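Local coordinates for protein eukaryotic translation initiation factor 2A (Schizosaccharomyces pombe, PDB 3WJ9) that probably directs the initiator methionyl-tRNA to the 40S ribosomal subunit in a codon-dependent manner for a small number of mRNAs, this part being its beta-propeller, at residues N39-K47 with Q403-L411; F81-E92 with Q104-E112. All coordinates share one frame; numbering follows the deposited sequence.

Contact 1: residues N39-K47 with Q403-L411; sequences NACYSPNGK and QAFWRPRPL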
loop_
_atom_site.group_PDB
_atom_site.type_symbol
_atom_site.label_atom_id
_atom_site.label_comp_id
_atom_site.label_asym_id
_atom_site.label_seq_id
_atom_site.Cartn_x
_atom_site.Cartn_y
_atom_site.Cartn_z
ATOM N N ASN A 39 2.179 2.956 -16.483
ATOM C CA ASN A 39 2.238 2.775 -15.040
ATOM C C ASN A 39 3.377 3.597 -14.448
ATOM O O ASN A 39 4.284 4.010 -15.172
ATOM C CB ASN A 39 2.413 1.295 -14.699
ATOM C CG ASN A 39 2.093 0.989 -13.250
ATOM O OD1 ASN A 39 1.411 1.762 -12.579
ATOM N ND2 ASN A 39 2.581 -0.145 -12.762
ATOM N N ALA A 40 3.325 3.842 -13.141
ATOM C CA ALA A 40 4.364 4.614 -12.461
ATOM C C ALA A 40 4.311 4.425 -10.943
ATOM O O ALA A 40 3.260 4.097 -10.393
ATOM C CB ALA A 40 4.239 6.090 -12.809
ATOM N N CYS A 41 5.444 4.640 -10.274
ATOM C CA CYS A 41 5.513 4.531 -8.815
ATOM C C CYS A 41 6.794 5.124 -8.216
ATOM O O CYS A 41 7.793 5.312 -8.913
ATOM C CB CYS A 41 5.390 3.065 -8.386
ATOM S SG CYS A 41 6.747 1.993 -8.917
ATOM N N TYR A 42 6.746 5.418 -6.917
ATOM C CA TYR A 42 7.911 5.873 -6.162
ATOM C C TYR A 42 8.463 4.748 -5.290
ATOM O O TYR A 42 7.724 3.851 -4.881
ATOM C CB TYR A 42 7.560 7.068 -5.265
ATOM C CG TYR A 42 7.531 8.421 -5.945
ATOM C CD1 TYR A 42 8.697 9.032 -6.387
ATOM C CD2 TYR A 42 6.336 9.107 -6.105
ATOM C CE1 TYR A 42 8.667 10.276 -6.997
ATOM C CE2 TYR A 42 6.295 10.348 -6.712
ATOM C CZ TYR A 42 7.463 10.929 -7.156
ATOM O OH TYR A 42 7.425 12.165 -7.758
ATOM N N SER A 43 9.759 4.803 -5.003
ATOM C CA SER A 43 10.345 3.954 -3.971
ATOM C C SER A 43 9.858 4.460 -2.616
ATOM O O SER A 43 9.606 5.654 -2.465
ATOM C CB SER A 43 11.875 3.959 -4.057
ATOM O OG SER A 43 12.397 5.270 -3.945
ATOM N N PRO A 44 9.706 3.552 -1.633
ATOM C CA PRO A 44 9.131 3.879 -0.321
ATOM C C PRO A 44 9.736 5.122 0.333
ATOM O O PRO A 44 9.046 5.818 1.079
ATOM C CB PRO A 44 9.441 2.630 0.508
ATOM C CG PRO A 44 9.456 1.529 -0.490
ATOM C CD PRO A 44 10.064 2.126 -1.730
ATOM N N ASN A 45 11.009 5.385 0.053
ATOM C CA ASN A 45 11.695 6.562 0.572
ATOM C C ASN A 45 11.716 7.719 -0.424
ATOM O O ASN A 45 12.270 8.780 -0.143
ATOM C CB ASN A 45 13.125 6.203 0.980
ATOM C CG ASN A 45 13.789 5.254 0.002
ATOM O OD1 ASN A 45 13.173 4.298 -0.467
ATOM N ND2 ASN A 45 15.057 5.507 -0.301
ATOM N N GLY A 46 11.118 7.504 -1.591
ATOM C CA GLY A 46 10.981 8.548 -2.590
ATOM C C GLY A 46 12.274 9.030 -3.219
ATOM O O GLY A 46 12.323 10.122 -3.786
ATOM N N LYS A 47 13.326 8.226 -3.126
ATOM C CA LYS A 47 14.596 8.581 -3.747
ATOM C C LYS A 47 14.606 8.213 -5.226
ATOM O O LYS A 47 15.429 8.716 -5.992
ATOM C CB LYS A 47 15.761 7.900 -3.026
ATOM C CG LYS A 47 16.023 8.430 -1.628
ATOM C CD LYS A 47 17.300 7.844 -1.047
ATOM C CE LYS A 47 17.561 8.362 0.358
ATOM N NZ LYS A 47 18.811 7.789 0.928
ATOM N N GLN A 403 -2.920 8.496 -12.609
ATOM C CA GLN A 403 -2.489 8.545 -11.217
ATOM C C GLN A 403 -1.739 9.833 -10.901
ATOM O O GLN A 403 -1.202 10.502 -11.789
ATOM C CB GLN A 403 -1.608 7.343 -10.870
ATOM C CG GLN A 403 -0.504 7.028 -11.883
ATOM C CD GLN A 403 -0.099 5.561 -11.880
ATOM O OE1 GLN A 403 -0.899 4.671 -12.178
ATOM N NE2 GLN A 403 1.157 5.307 -11.548
ATOM N N ALA A 404 -1.715 10.165 -9.617
ATOM C CA ALA A 404 -1.050 11.357 -9.111
ATOM C C ALA A 404 -0.769 11.160 -7.628
ATOM O O ALA A 404 -1.692 10.951 -6.845
ATOM C CB ALA A 404 -1.910 12.592 -9.340
ATOM N N PHE A 405 0.501 11.222 -7.241
ATOM C CA PHE A 405 0.878 10.889 -5.871
ATOM C C PHE A 405 2.122 11.635 -5.405
ATOM O O PHE A 405 3.008 11.945 -6.199
ATOM C CB PHE A 405 1.101 9.377 -5.741
ATOM C CG PHE A 405 1.772 8.757 -6.937
ATOM C CD1 PHE A 405 3.145 8.833 -7.095
ATOM C CD2 PHE A 405 1.031 8.087 -7.898
ATOM C CE1 PHE A 405 3.766 8.264 -8.194
ATOM C CE2 PHE A 405 1.645 7.515 -8.996
ATOM C CZ PHE A 405 3.015 7.604 -9.145
ATOM N N TRP A 406 2.173 11.915 -4.105
ATOM C CA TRP A 406 3.318 12.574 -3.485
ATOM C C TRP A 406 4.587 11.736 -3.573
ATOM O O TRP A 406 4.529 10.506 -3.598
ATOM C CB TRP A 406 3.030 12.873 -2.013
ATOM C CG TRP A 406 1.968 13.892 -1.774
ATOM C CD1 TRP A 406 0.730 13.678 -1.246
ATOM C CD2 TRP A 406 2.057 15.295 -2.036
ATOM N NE1 TRP A 406 0.038 14.861 -1.167
ATOM C CE2 TRP A 406 0.831 15.870 -1.649
ATOM C CE3 TRP A 406 3.052 16.122 -2.566
ATOM C CZ2 TRP A 406 0.573 17.234 -1.774
ATOM C CZ3 TRP A 406 2.795 17.474 -2.689
ATOM C CH2 TRP A 406 1.567 18.016 -2.295
ATOM N N ARG A 407 5.731 12.410 -3.614
ATOM C CA ARG A 407 7.012 11.742 -3.448
ATOM C C ARG A 407 7.286 11.595 -1.957
ATOM O O ARG A 407 7.544 12.586 -1.273
ATOM C CB ARG A 407 8.135 12.523 -4.125
ATOM C CG ARG A 407 9.508 11.921 -3.915
ATOM C CD ARG A 407 10.597 12.934 -4.193
ATOM N NE ARG A 407 10.491 14.096 -3.318
ATOM C CZ ARG A 407 11.384 15.079 -3.276
ATOM N NH1 ARG A 407 12.453 15.038 -4.058
ATOM N NH2 ARG A 407 11.211 16.100 -2.448
ATOM N N PRO A 408 7.226 10.355 -1.446
ATOM C CA PRO A 408 7.325 10.090 -0.005
ATOM C C PRO A 408 8.700 10.408 0.578
ATOM O O PRO A 408 9.715 10.016 0.005
ATOM C CB PRO A 408 7.035 8.591 0.092
ATOM C CG PRO A 408 7.454 8.046 -1.228
ATOM C CD PRO A 408 7.120 9.113 -2.229
ATOM N N ARG A 409 8.723 11.117 1.703
ATOM C CA ARG A 409 9.969 11.410 2.407
ATOM C C ARG A 409 9.885 10.881 3.836
ATOM O O ARG A 409 8.820 10.923 4.450
ATOM C CB ARG A 409 10.257 12.913 2.421
ATOM C CG ARG A 409 10.020 13.635 1.099
ATOM C CD ARG A 409 10.759 12.994 -0.065
ATOM N NE ARG A 409 12.209 13.123 0.035
ATOM C CZ ARG A 409 13.062 12.553 -0.809
ATOM N NH1 ARG A 409 12.610 11.811 -1.811
ATOM N NH2 ARG A 409 14.368 12.720 -0.653
ATOM N N PRO A 410 11.013 10.387 4.373
ATOM C CA PRO A 410 11.054 9.810 5.720
ATOM C C PRO A 410 11.559 10.772 6.798
ATOM O O PRO A 410 12.644 11.341 6.664
ATOM C CB PRO A 410 12.028 8.641 5.558
ATOM C CG PRO A 410 12.924 9.038 4.384
ATOM C CD PRO A 410 12.307 10.236 3.689
ATOM N N LEU A 411 10.771 10.923 7.859
ATOM C CA LEU A 411 11.153 11.708 9.033
ATOM C C LEU A 411 11.593 13.125 8.677
ATOM O O LEU A 411 12.684 13.559 9.059
ATOM C CB LEU A 411 12.280 11.009 9.802
ATOM C CG LEU A 411 11.935 9.885 10.779
ATOM C CD1 LEU A 411 12.122 8.534 10.107
ATOM C CD2 LEU A 411 12.802 9.987 12.021
#

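Contact 2: residues F81-E92 with Q104-E112; sequences FSPLGKYLSTWE and QNMKVWNTE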
loop_
_atom_site.group_PDB
_atom_site.type_symbol
_atom_site.label_atom_id
_atom_site.label_comp_id
_atom_site.label_asym_id
_atom_site.label_seq_id
_atom_site.Cartn_x
_atom_site.Cartn_y
_atom_site.Cartn_z
ATOM N N PHE A 81 8.744 -1.257 -5.620
ATOM C CA PHE A 81 10.060 -1.053 -5.029
ATOM C C PHE A 81 10.191 -1.804 -3.711
ATOM O O PHE A 81 9.261 -1.831 -2.905
ATOM C CB PHE A 81 10.319 0.437 -4.789
ATOM C CG PHE A 81 10.827 1.180 -5.993
ATOM C CD1 PHE A 81 12.166 1.135 -6.341
ATOM C CD2 PHE A 81 9.967 1.941 -6.764
ATOM C CE1 PHE A 81 12.636 1.827 -7.439
ATOM C CE2 PHE A 81 10.428 2.636 -7.863
ATOM C CZ PHE A 81 11.766 2.579 -8.202
ATOM N N SER A 82 11.352 -2.411 -3.498
ATOM C CA SER A 82 11.699 -2.965 -2.198
ATOM C C SER A 82 11.932 -1.795 -1.234
ATOM O O SER A 82 12.255 -0.697 -1.683
ATOM C CB SER A 82 12.932 -3.861 -2.320
ATOM O OG SER A 82 14.043 -3.131 -2.810
ATOM N N PRO A 83 11.761 -2.018 0.085
ATOM C CA PRO A 83 11.773 -0.958 1.104
ATOM C C PRO A 83 12.906 0.061 0.975
ATOM O O PRO A 83 12.692 1.237 1.272
ATOM C CB PRO A 83 11.916 -1.744 2.409
ATOM C CG PRO A 83 11.223 -3.012 2.133
ATOM C CD PRO A 83 11.538 -3.339 0.697
ATOM N N LEU A 84 14.083 -0.377 0.542
ATOM C CA LEU A 84 15.213 0.531 0.380
ATOM C C LEU A 84 15.470 0.822 -1.098
ATOM O O LEU A 84 16.483 1.423 -1.458
ATOM C CB LEU A 84 16.466 -0.049 1.038
ATOM C CG LEU A 84 16.390 -0.253 2.554
ATOM C CD1 LEU A 84 17.637 -0.947 3.073
ATOM C CD2 LEU A 84 16.184 1.074 3.269
ATOM N N GLY A 85 14.543 0.386 -1.945
ATOM C CA GLY A 85 14.586 0.694 -3.362
ATOM C C GLY A 85 15.766 0.109 -4.111
ATOM O O GLY A 85 16.095 0.562 -5.205
ATOM N N LYS A 86 16.406 -0.898 -3.527
ATOM C CA LYS A 86 17.531 -1.554 -4.181
ATOM C C LYS A 86 17.048 -2.661 -5.110
ATOM O O LYS A 86 17.835 -3.249 -5.852
ATOM C CB LYS A 86 18.507 -2.118 -3.148
ATOM C CG LYS A 86 19.332 -1.061 -2.433
ATOM C CD LYS A 86 20.257 -1.692 -1.405
ATOM C CE LYS A 86 21.174 -0.656 -0.778
ATOM N NZ LYS A 86 22.120 -0.089 -1.778
ATOM N N TYR A 87 15.751 -2.943 -5.064
ATOM C CA TYR A 87 15.159 -3.931 -5.956
ATOM C C TYR A 87 13.792 -3.473 -6.455
ATOM O O TYR A 87 13.030 -2.835 -5.726
ATOM C CB TYR A 87 15.042 -5.288 -5.257
ATOM C CG TYR A 87 16.356 -5.814 -4.728
ATOM C CD1 TYR A 87 17.280 -6.414 -5.573
ATOM C CD2 TYR A 87 16.675 -5.704 -3.382
ATOM C CE1 TYR A 87 18.485 -6.894 -5.090
ATOM C CE2 TYR A 87 17.875 -6.181 -2.890
ATOM C CZ TYR A 87 18.776 -6.775 -3.747
ATOM O OH TYR A 87 19.971 -7.249 -3.257
ATOM N N LEU A 88 13.494 -3.803 -7.708
ATOM C CA LEU A 88 12.226 -3.441 -8.327
ATOM C C LEU A 88 11.633 -4.657 -9.033
ATOM O O LEU A 88 12.302 -5.300 -9.838
ATOM C CB LEU A 88 12.419 -2.283 -9.311
ATOM C CG LEU A 88 11.195 -1.763 -10.073
ATOM C CD1 LEU A 88 10.336 -0.881 -9.182
ATOM C CD2 LEU A 88 11.618 -1.005 -11.320
ATOM N N SER A 89 10.380 -4.971 -8.720
ATOM C CA SER A 89 9.709 -6.128 -9.309
ATOM C C SER A 89 8.734 -5.707 -10.405
ATOM O O SER A 89 8.063 -4.683 -10.289
ATOM C CB SER A 89 8.979 -6.930 -8.227
ATOM O OG SER A 89 9.882 -7.408 -7.245
ATOM N N THR A 90 8.661 -6.506 -11.467
ATOM C CA THR A 90 7.816 -6.184 -12.615
ATOM C C THR A 90 6.895 -7.338 -13.006
ATOM O O THR A 90 7.358 -8.367 -13.482
ATOM C CB THR A 90 8.664 -5.807 -13.849
ATOM O OG1 THR A 90 9.492 -6.916 -14.218
ATOM C CG2 THR A 90 9.541 -4.600 -13.554
ATOM N N TRP A 91 5.590 -7.152 -12.818
ATOM C CA TRP A 91 4.599 -8.143 -13.236
ATOM C C TRP A 91 4.255 -7.969 -14.712
ATOM O O TRP A 91 3.802 -6.904 -15.129
ATOM C CB TRP A 91 3.321 -8.028 -12.389
ATOM C CG TRP A 91 2.268 -9.094 -12.665
ATOM C CD1 TRP A 91 2.060 -10.234 -11.955
ATOM C CD2 TRP A 91 1.279 -9.089 -13.705
ATOM N NE1 TRP A 91 1.022 -10.952 -12.490
ATOM C CE2 TRP A 91 0.521 -10.269 -13.567
ATOM C CE3 TRP A 91 0.966 -8.210 -14.743
ATOM C CZ2 TRP A 91 -0.529 -10.591 -14.425
ATOM C CZ3 TRP A 91 -0.080 -8.530 -15.596
ATOM C CH2 TRP A 91 -0.814 -9.710 -15.430
ATOM N N GLU A 92 4.481 -9.014 -15.501
ATOM C CA GLU A 92 4.008 -9.042 -16.881
ATOM C C GLU A 92 2.799 -9.963 -16.964
ATOM O O GLU A 92 2.509 -10.696 -16.019
ATOM C CB GLU A 92 5.105 -9.522 -17.835
ATOM C CG GLU A 92 6.379 -8.698 -17.806
ATOM C CD GLU A 92 7.430 -9.228 -18.765
ATOM O OE1 GLU A 92 8.527 -8.633 -18.837
ATOM O OE2 GLU A 92 7.160 -10.237 -19.449
ATOM N N GLN A 104 8.515 -16.607 -17.480
ATOM C CA GLN A 104 8.790 -15.979 -16.197
ATOM C C GLN A 104 8.176 -14.587 -16.160
ATOM O O GLN A 104 8.812 -13.594 -16.513
ATOM C CB GLN A 104 10.295 -15.933 -15.930
ATOM C CG GLN A 104 11.007 -17.261 -16.179
ATOM C CD GLN A 104 11.225 -18.061 -14.907
ATOM O OE1 GLN A 104 10.406 -18.025 -13.987
ATOM N NE2 GLN A 104 12.334 -18.790 -14.850
ATOM N N ASN A 105 6.922 -14.540 -15.724
ATOM C CA ASN A 105 6.093 -13.346 -15.815
ATOM C C ASN A 105 6.678 -12.177 -15.035
ATOM O O ASN A 105 6.954 -11.118 -15.594
ATOM C CB ASN A 105 4.701 -13.660 -15.304
ATOM C CG ASN A 105 4.289 -15.093 -15.593
ATOM O OD1 ASN A 105 3.890 -15.818 -14.687
ATOM N ND2 ASN A 105 4.396 -15.513 -16.851
HETATM N N MSE A 106 6.978 -12.414 -13.758
HETATM C CA MSE A 106 7.564 -11.395 -12.892
HETATM C C MSE A 106 9.023 -11.664 -12.575
HETATM O O MSE A 106 9.390 -12.801 -12.217
HETATM C CB MSE A 106 6.708 -11.240 -11.629
HETATM C CG MSE A 106 7.188 -12.039 -10.423
HETATM SE SE MSE A 106 8.240 -10.860 -9.248
HETATM C CE MSE A 106 7.745 -11.663 -7.521
ATOM N N LYS A 107 9.854 -10.632 -12.710
ATOM C CA LYS A 107 11.275 -10.719 -12.538
ATOM C C LYS A 107 11.645 -9.704 -11.471
ATOM O O LYS A 107 10.895 -8.756 -11.228
ATOM C CB LYS A 107 11.973 -10.444 -13.867
ATOM C CG LYS A 107 11.322 -11.172 -15.042
ATOM C CD LYS A 107 11.808 -10.666 -16.385
ATOM C CE LYS A 107 10.835 -11.047 -17.491
ATOM N NZ LYS A 107 10.647 -12.522 -17.592
ATOM N N VAL A 108 12.773 -9.907 -10.809
ATOM C CA VAL A 108 13.248 -8.921 -9.852
ATOM C C VAL A 108 14.483 -8.272 -10.458
ATOM O O VAL A 108 15.310 -8.950 -11.065
ATOM C CB VAL A 108 13.565 -9.547 -8.481
ATOM C CG1 VAL A 108 13.955 -8.471 -7.476
ATOM C CG2 VAL A 108 12.370 -10.335 -7.971
ATOM N N TRP A 109 14.596 -6.956 -10.318
ATOM C CA TRP A 109 15.692 -6.229 -10.945
ATOM C C TRP A 109 16.503 -5.435 -9.928
ATOM O O TRP A 109 15.986 -5.018 -8.892
ATOM C CB TRP A 109 15.161 -5.281 -12.029
ATOM C CG TRP A 109 14.134 -5.885 -12.958
ATOM C CD1 TRP A 109 12.801 -6.038 -12.713
ATOM C CD2 TRP A 109 14.357 -6.381 -14.286
ATOM N NE1 TRP A 109 12.182 -6.612 -13.796
ATOM C CE2 TRP A 109 13.113 -6.830 -14.775
ATOM C CE3 TRP A 109 15.484 -6.494 -15.104
ATOM C CZ2 TRP A 109 12.969 -7.384 -16.045
ATOM C CZ3 TRP A 109 15.337 -7.045 -16.365
ATOM C CH2 TRP A 109 14.088 -7.483 -16.822
ATOM N N ASN A 110 17.780 -5.233 -10.232
ATOM C CA ASN A 110 18.621 -4.332 -9.459
ATOM C C ASN A 110 18.467 -2.922 -10.017
ATOM O O ASN A 110 18.282 -2.742 -11.221
ATOM C CB ASN A 110 20.081 -4.789 -9.498
ATOM C CG ASN A 110 20.977 -3.998 -8.556
ATOM O OD1 ASN A 110 20.918 -2.770 -8.498
ATOM N ND2 ASN A 110 21.823 -4.708 -7.817
ATOM N N THR A 111 18.542 -1.926 -9.142
ATOM C CA THR A 111 18.275 -0.548 -9.541
ATOM C C THR A 111 19.544 0.260 -9.821
ATOM O O THR A 111 19.490 1.270 -10.521
ATOM C CB THR A 111 17.441 0.186 -8.469
ATOM O OG1 THR A 111 18.182 0.262 -7.247
ATOM C CG2 THR A 111 16.127 -0.547 -8.222
ATOM N N GLU A 112 20.682 -0.176 -9.286
ATOM C CA GLU A 112 21.935 0.546 -9.512
ATOM C C GLU A 112 22.827 -0.207 -10.515
ATOM O O GLU A 112 23.831 0.322 -10.998
ATOM C CB GLU A 112 22.671 0.800 -8.178
ATOM C CG GLU A 112 24.177 1.068 -8.308
ATOM C CD GLU A 112 24.867 1.439 -7.011
ATOM O OE1 GLU A 112 24.178 1.634 -5.990
ATOM O OE2 GLU A 112 26.114 1.530 -7.019
#

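Contact 1: residues N39-K47 with Q403-L411
Tyr42 reaches across from strand 39-42, lays one ring face on Arg407 and turns its CD2/CE2 edge to Phe405. Its CB points across the contact, and CG anti to the carbonyl carbon (chi1 -81°) lays the ring along Arg407 and Pro408. Arg407 CA sits over that face, 3.8 Å from the centroid of Tyr42, a CH-pi contact. Phe405 meets the same ring rim to rim, with Tyr42 CD2 3.4 Å from Phe405 CD1; the planes stand at 85°, and neither ring lies over the other's face. Tyr42 CB also packs 3.7 Å from Pro408 CD, and Tyr42 OH is hydrogen-bonded to Gln6. With Tyr42 cut back to an alanine, Gln6 is likely to lose this partner and a gap to open beside Phe405, Arg407 and Pro408. The two strands run nearly parallel (7°), but their axes stay 8.5 Å apart and no backbone bond joins them. Side chains therefore bridge two neighbouring propeller blades: 401-406 completes the N-terminal blade beside 6-11, the Velcro-like closure of a propeller ring, and 37-42 opens the next. Phe405 CG lies between its backbone N and carbonyl carbon, bringing CZ 3.7 Å from Ala40 O. Gln403 brings NE2 to 2.7 Å from Ala40 O, while its OE1 is held by Arg10. Beyond the strands, Gly46 ends a type I turn and offers CA to Pro408 O at 3.2 Å, a CA-H...O contact. Arg409, bent twice, returns NH1 to 2.6 Å from Gly46 O, which Thr62 OG1 also hydrogen-bonds; its guanidinium stacks on that of Arg407, salt-bridged to Glu63.

Contact 2: residues F81-E92 with Q104-E112
Phe81 touches Thr111 CG2 through CE1 and takes Leu88 CD1 over the centre of one ring face. After the type I turn 82-85, Gly85 O accepts a hydrogen bond of 2.9 Å from Thr111 OG1, which arrives in the carbonyl plane on a lone pair. The torsion of Thr111, with OG1 between its backbone N and carbonyl carbon (chi1 63°), turns the hydroxyl toward that oxygen. Tyr87 CB packs 4.0 Å from Val108 CG1, and the edge of its ring faces Trp109 O. Leu88 and Trp109 form an antiparallel hydrogen-bonded pair, 3.0 Å from Leu88 N to Trp109 O and 2.9 Å from Trp109 N to Leu88 O. Ser89 faces Val108 in a non-hydrogen-bonded pair, and its OG bonds to Asn129. Thr90 OG1 lies in the indole plane of Trp109 and accepts from NE1 at 2.7 Å, nearly straight at 167°. A tryptophan-to-hydroxyl bond between the second and third strands of a blade is characteristic of WD repeats, and this is WD 1. Lys107 CB covers one face of that indole, offset toward the rim. Thr90 N bonds to Lys107 O, whereas the return bond is weak. Glu92 N reaches Asn105 O at 3.2 Å from above the carbonyl plane; Glu92 OE2 is 4.6 Å from Lys107 NZ, too far for a salt bridge. Asn105 and Met106, a selenomethionine, form a classic beta bulge against Phe120. Strands 87-92 and 106-110 are the middle pair of the four-stranded blade, between 76-81 and 116-120, and Glu136 of the next blade bonds to Ser82 OG and Lys86 N.

Overall arrangement
Contact 2 lies within one blade, whereas contact 1 joins two blades across their innermost strands, and this difference sets their chemistry. The pairing of 81-92 with 104-112 combines backbone bonds between adjacent antiparallel strands with side-chain bonds from Trp109 and Thr111. It is the more buried, with nine buried residues among sixteen, though its centre is about 16 Å from that of the chain. Contact 1, about 11 Å from the chain centre, has five of sixteen buried, no clear hydrogen bond across it, and depends on side-chain packing between nearly parallel strands. The chain between the halves of contact 1 contains all of contact 2. They meet where Phe81 CD2 packs 3.4 Å from Ser43 N, linking successive blades.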